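HTH hxlR-type domain-containing protein (Enterococcus faecalis, PDB 1Z7U) probably binds DNA and regulates transcription as a winged helix-turn-helix protein of the HxlR type, although its own targets are unknown. Local coordinates at residues A[34-37]-A[38-42]; A[58-62]-A[63-67]. All blocks are in the same frame, centred on the assembly; numbering follows the deposited sequence. Where two conformers were deposited one is given.

Contact 1 of 2, residues A[34-37]-A[38-42]; sequences GTKR and NGELM
E40 turns its CG beside its own backbone N (chi1 -44°) and then runs extended (chi2 -167°), which carries its carboxylate back past the start of the helix to the backbone of R37. There R37 N gives E40 OE1 a fairly straight hydrogen bond of 2.9 Å. The N-H comes to the anti side of the oxygen, tilted 17° from the carboxylate plane. The same oxygen takes a second bond, from a water that also bridges to T35 O. In one of two conformers R37 CG rests 3.4 Å from E40 OE1, and the guanidinium group leads away. K36 CD passes across E40 CB at 4.0 Å. K36 CB packs against L41 CD2 at 3.8 Å, on the side turned to the interior. The bent lysine chain folds back, and K36 NZ bonds G34 O at 2.9 Å from above the carbonyl plane. NZ also bonds E30 O, so the lysine ties off the end of helix 24-33. L41 N closes the first helical turn on R37 O at 3.2 Å. The N38 side chain leads away to helix 50-63, where OD1 accepts a hydrogen bond from Q50 NE2. The arginine R37 at N-cap has no side-chain acceptor, so E40, at N3, supplies only one half of a capping box, here at the start of helix 38-44 in a winged helix-turn-helix domain.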
loop_
_atom_site.group_PDB
_atom_site.type_symbol
_atom_site.label_atom_id
_atom_site.label_comp_id
_atom_site.label_asym_id
_atom_site.label_seq_id
_atom_site.Cartn_x
_atom_site.Cartn_y
_atom_site.Cartn_z
ATOM N N GLY A 34 -11.094 16.848 -7.621
ATOM C CA GLY A 34 -11.124 17.731 -8.789
ATOM C C GLY A 34 -9.946 18.682 -8.930
ATOM O O GLY A 34 -9.174 18.895 -7.985
ATOM N N THR A 35 -9.828 19.266 -10.125
ATOM C CA THR A 35 -8.794 20.252 -10.441
ATOM C C THR A 35 -8.702 21.367 -9.390
ATOM O O THR A 35 -9.718 21.827 -8.873
ATOM C CB THR A 35 -9.014 20.836 -11.849
ATOM O OG1 THR A 35 -7.853 21.575 -12.239
ATOM C CG2 THR A 35 -10.278 21.746 -11.917
ATOM N N LYS A 36 -7.484 21.776 -9.050
ATOM C CA LYS A 36 -7.290 22.750 -7.982
ATOM C C LYS A 36 -6.250 23.797 -8.342
ATOM O O LYS A 36 -5.260 23.500 -9.009
ATOM C CB LYS A 36 -6.849 22.077 -6.672
ATOM C CG LYS A 36 -7.872 21.192 -5.984
ATOM C CD LYS A 36 -8.931 21.989 -5.234
ATOM C CE LYS A 36 -10.035 21.067 -4.707
ATOM N NZ LYS A 36 -10.533 20.110 -5.739
ATOM N N ARG A 37 -6.489 25.026 -7.885
ATOM C CA ARG A 37 -5.517 26.102 -8.001
ATOM C C ARG A 37 -4.746 26.193 -6.692
ATOM O O ARG A 37 -5.200 25.708 -5.652
ATOM C CB ARG A 37 -6.187 27.449 -8.339
ATOM C CG ARG A 37 -7.345 27.363 -9.350
ATOM C CD ARG A 37 -7.471 28.596 -10.258
ATOM N NE ARG A 37 -7.839 29.827 -9.550
ATOM C CZ ARG A 37 -7.183 30.986 -9.650
ATOM N NH1 ARG A 37 -7.598 32.049 -8.966
ATOM N NH2 ARG A 37 -6.120 31.092 -10.441
ATOM N N ASN A 38 -3.577 26.818 -6.758
ATOM C CA ASN A 38 -2.699 26.977 -5.607
ATOM C C ASN A 38 -3.405 27.528 -4.358
ATOM O O ASN A 38 -3.279 26.974 -3.258
ATOM C CB ASN A 38 -1.514 27.849 -6.031
ATOM C CG ASN A 38 -0.545 28.093 -4.921
ATOM O OD1 ASN A 38 -0.721 29.018 -4.114
ATOM N ND2 ASN A 38 0.505 27.276 -4.874
ATOM N N GLY A 39 -4.181 28.593 -4.547
ATOM C CA GLY A 39 -4.908 29.238 -3.454
ATOM C C GLY A 39 -5.931 28.350 -2.778
ATOM O O GLY A 39 -6.068 28.388 -1.552
ATOM N N GLU A 40 -6.657 27.560 -3.570
ATOM C CA GLU A 40 -7.578 26.549 -3.025
ATOM C C GLU A 40 -6.878 25.548 -2.099
ATOM O O GLU A 40 -7.389 25.224 -1.025
ATOM C CB GLU A 40 -8.286 25.796 -4.151
ATOM C CG GLU A 40 -8.789 26.702 -5.258
ATOM C CD GLU A 40 -9.731 26.002 -6.196
ATOM O OE1 GLU A 40 -9.295 25.573 -7.287
ATOM O OE2 GLU A 40 -10.917 25.878 -5.831
ATOM N N LEU A 41 -5.710 25.067 -2.527
ATOM C CA LEU A 41 -4.888 24.151 -1.735
ATOM C C LEU A 41 -4.335 24.822 -0.484
ATOM O O LEU A 41 -4.285 24.204 0.581
ATOM C CB LEU A 41 -3.745 23.589 -2.579
ATOM C CG LEU A 41 -4.140 22.816 -3.836
ATOM C CD1 LEU A 41 -2.932 22.553 -4.720
ATOM C CD2 LEU A 41 -4.855 21.515 -3.462
HETATM N N MSE A 42 -3.914 26.081 -0.625
HETATM C CA MSE A 42 -3.482 26.897 0.510
HETATM C C MSE A 42 -4.577 26.994 1.565
HETATM O O MSE A 42 -4.306 26.864 2.757
HETATM C CB MSE A 42 -3.080 28.308 0.055
HETATM C CG MSE A 42 -1.695 28.401 -0.591
HETATM SE SE MSE A 42 -0.232 27.867 0.608
HETATM C CE MSE A 42 -0.388 29.243 2.020
HETATM O O HOH W 1 -10.048 24.896 -9.873
#

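Contact 2 of 2, residues A[58-62]-A[63-67]; sequences REMEK and DGLVH
The chain leaves the helix at G64 with positive phi (93°), and the carbonyls of the last turn are bonded by the N-H groups that follow. D63 N bonds E59 O at 2.9 Å. L65 N reaches M60 O at 2.8 Å, and V66 N adds a weak bond to the same oxygen. G64 N gives E61 O a hydrogen bond of 3.2 Å from well above the carbonyl plane. On the buried side of the turn, M60 CB touches V66 CG2 at 3.7 Å. The chain of M60, a selenomethionine, bends about its CG-SE bond (chi3 80°), which brings CE to 3.8 Å from the same valine methyl. L27 and L31 of helix 24-33 cover this apolar side. On the outer side, E61 CA makes a C-H...O contact of 3.4 Å with V66 O, and a water bridges E61 O and V66 O. D63 CG comes 3.3 Å from E59 O. The E59 carboxylate forms a salt bridge with K24. F103 and W99 of the second subunit pack on D63 and L65. With L65 N on M60 O and G64 N on E61 O, the turn is a Schellman motif, ending helix 50-63 and leading into the first strand of the wing.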
loop_
_atom_site.group_PDB
_atom_site.type_symbol
_atom_site.label_atom_id
_atom_site.label_comp_id
_atom_site.label_asym_id
_atom_site.label_seq_id
_atom_site.Cartn_x
_atom_site.Cartn_y
_atom_site.Cartn_z
ATOM N N ARG A 58 5.964 19.984 -6.759
ATOM C CA ARG A 58 7.113 19.809 -7.634
ATOM C C ARG A 58 7.554 18.352 -7.613
ATOM O O ARG A 58 7.751 17.757 -8.658
ATOM C CB ARG A 58 8.263 20.707 -7.180
ATOM C CG ARG A 58 8.863 21.541 -8.284
ATOM C CD ARG A 58 8.533 23.029 -8.133
ATOM N NE ARG A 58 9.541 23.730 -7.321
ATOM C CZ ARG A 58 9.839 25.030 -7.427
ATOM N NH1 ARG A 58 9.217 25.802 -8.320
ATOM N NH2 ARG A 58 10.772 25.563 -6.644
ATOM N N GLU A 59 7.687 17.783 -6.413
ATOM C CA GLU A 59 8.080 16.378 -6.256
ATOM C C GLU A 59 7.056 15.445 -6.880
ATOM O O GLU A 59 7.423 14.490 -7.569
ATOM C CB GLU A 59 8.290 16.014 -4.784
ATOM C CG GLU A 59 9.499 16.688 -4.130
ATOM C CD GLU A 59 9.919 16.010 -2.844
ATOM O OE1 GLU A 59 10.954 16.410 -2.261
ATOM O OE2 GLU A 59 9.224 15.075 -2.404
HETATM N N MSE A 60 5.777 15.743 -6.655
HETATM C CA MSE A 60 4.695 14.909 -7.163
HETATM C C MSE A 60 4.545 14.990 -8.678
HETATM O O MSE A 60 4.248 13.989 -9.315
HETATM C CB MSE A 60 3.375 15.230 -6.468
HETATM C CG MSE A 60 3.383 14.950 -4.992
HETATM SE SE MSE A 60 1.768 15.636 -4.160
HETATM C CE MSE A 60 0.498 14.118 -4.675
ATOM N N GLU A 61 4.760 16.176 -9.247
ATOM C CA GLU A 61 4.822 16.337 -10.709
ATOM C C GLU A 61 6.006 15.561 -11.305
ATOM O O GLU A 61 5.869 14.903 -12.333
ATOM C CB GLU A 61 4.892 17.825 -11.112
ATOM C CG GLU A 61 4.881 18.043 -12.648
ATOM C CD GLU A 61 5.020 19.515 -13.096
ATOM O OE1 GLU A 61 4.655 19.804 -14.260
ATOM O OE2 GLU A 61 5.477 20.369 -12.303
ATOM N N LYS A 62 7.158 15.646 -10.640
ATOM C CA LYS A 62 8.381 14.937 -11.037
ATOM C C LYS A 62 8.158 13.426 -11.089
ATOM O O LYS A 62 8.579 12.764 -12.028
ATOM C CB LYS A 62 9.496 15.214 -10.023
ATOM C CG LYS A 62 10.889 15.303 -10.614
ATOM C CD LYS A 62 11.007 16.564 -11.486
ATOM C CE LYS A 62 10.785 17.872 -10.686
ATOM N NZ LYS A 62 12.020 18.709 -10.459
ATOM N N ASP A 63 7.511 12.908 -10.046
ATOM C CA ASP A 63 7.268 11.485 -9.878
ATOM C C ASP A 63 6.163 10.968 -10.787
ATOM O O ASP A 63 5.984 9.755 -10.901
ATOM C CB ASP A 63 6.948 11.166 -8.407
ATOM C CG ASP A 63 8.163 11.297 -7.509
ATOM O OD1 ASP A 63 9.288 11.357 -8.047
ATOM O OD2 ASP A 63 8.007 11.345 -6.269
ATOM N N GLY A 64 5.424 11.884 -11.422
ATOM C CA GLY A 64 4.398 11.522 -12.401
ATOM C C GLY A 64 3.003 11.375 -11.819
ATOM O O GLY A 64 2.148 10.732 -12.414
ATOM N N LEU A 65 2.765 11.974 -10.657
ATOM C CA LEU A 65 1.484 11.798 -9.963
ATOM C C LEU A 65 0.545 12.971 -10.192
ATOM O O LEU A 65 -0.668 12.820 -10.134
ATOM C CB LEU A 65 1.707 11.640 -8.461
ATOM C CG LEU A 65 2.460 10.440 -7.915
ATOM C CD1 LEU A 65 2.783 10.699 -6.456
ATOM C CD2 LEU A 65 1.600 9.215 -8.074
ATOM N N VAL A 66 1.136 14.143 -10.430
ATOM C CA VAL A 66 0.404 15.393 -10.549
ATOM C C VAL A 66 0.723 16.052 -11.893
ATOM O O VAL A 66 1.878 16.086 -12.317
ATOM C CB VAL A 66 0.736 16.329 -9.357
ATOM C CG1 VAL A 66 0.339 17.776 -9.640
ATOM C CG2 VAL A 66 0.059 15.823 -8.091
ATOM N N HIS A 67 -0.318 16.534 -12.568
ATOM C CA HIS A 67 -0.179 17.308 -13.793
ATOM C C HIS A 67 -0.375 18.784 -13.459
ATOM O O HIS A 67 -1.285 19.146 -12.706
ATOM C CB HIS A 67 -1.196 16.841 -14.837
ATOM C CG HIS A 67 -1.013 17.464 -16.187
ATOM N ND1 HIS A 67 -1.763 18.540 -16.621
ATOM C CD2 HIS A 67 -0.160 17.170 -17.198
ATOM C CE1 HIS A 67 -1.385 18.873 -17.844
ATOM N NE2 HIS A 67 -0.412 18.059 -18.215
HETATM O O HOH W 2 3.480 14.828 -13.771
#

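Contact 1 comes first along the chain and contact 2 follows. Their centres are about 15 Å apart, and their nearest atoms are about 7 Å apart without touching. Contact 1 starts helix 38-44; contact 2 ends helix 50-63, the next helix. These two helices form the helix-turn-helix, so the contacts mark its entry and its exit. L41 packs on L53 of helix 50-63. Both contacts also lean on helix 24-33 and on the two-stranded wing: K36 pairs with Y80 through the backbone, and the V66 side chain packs on Y80. Only contact 2 meets the second subunit. The chain thus meets strand 77-82 just before and just after the two helices, consistent with a compact winged-helix DNA-binding domain.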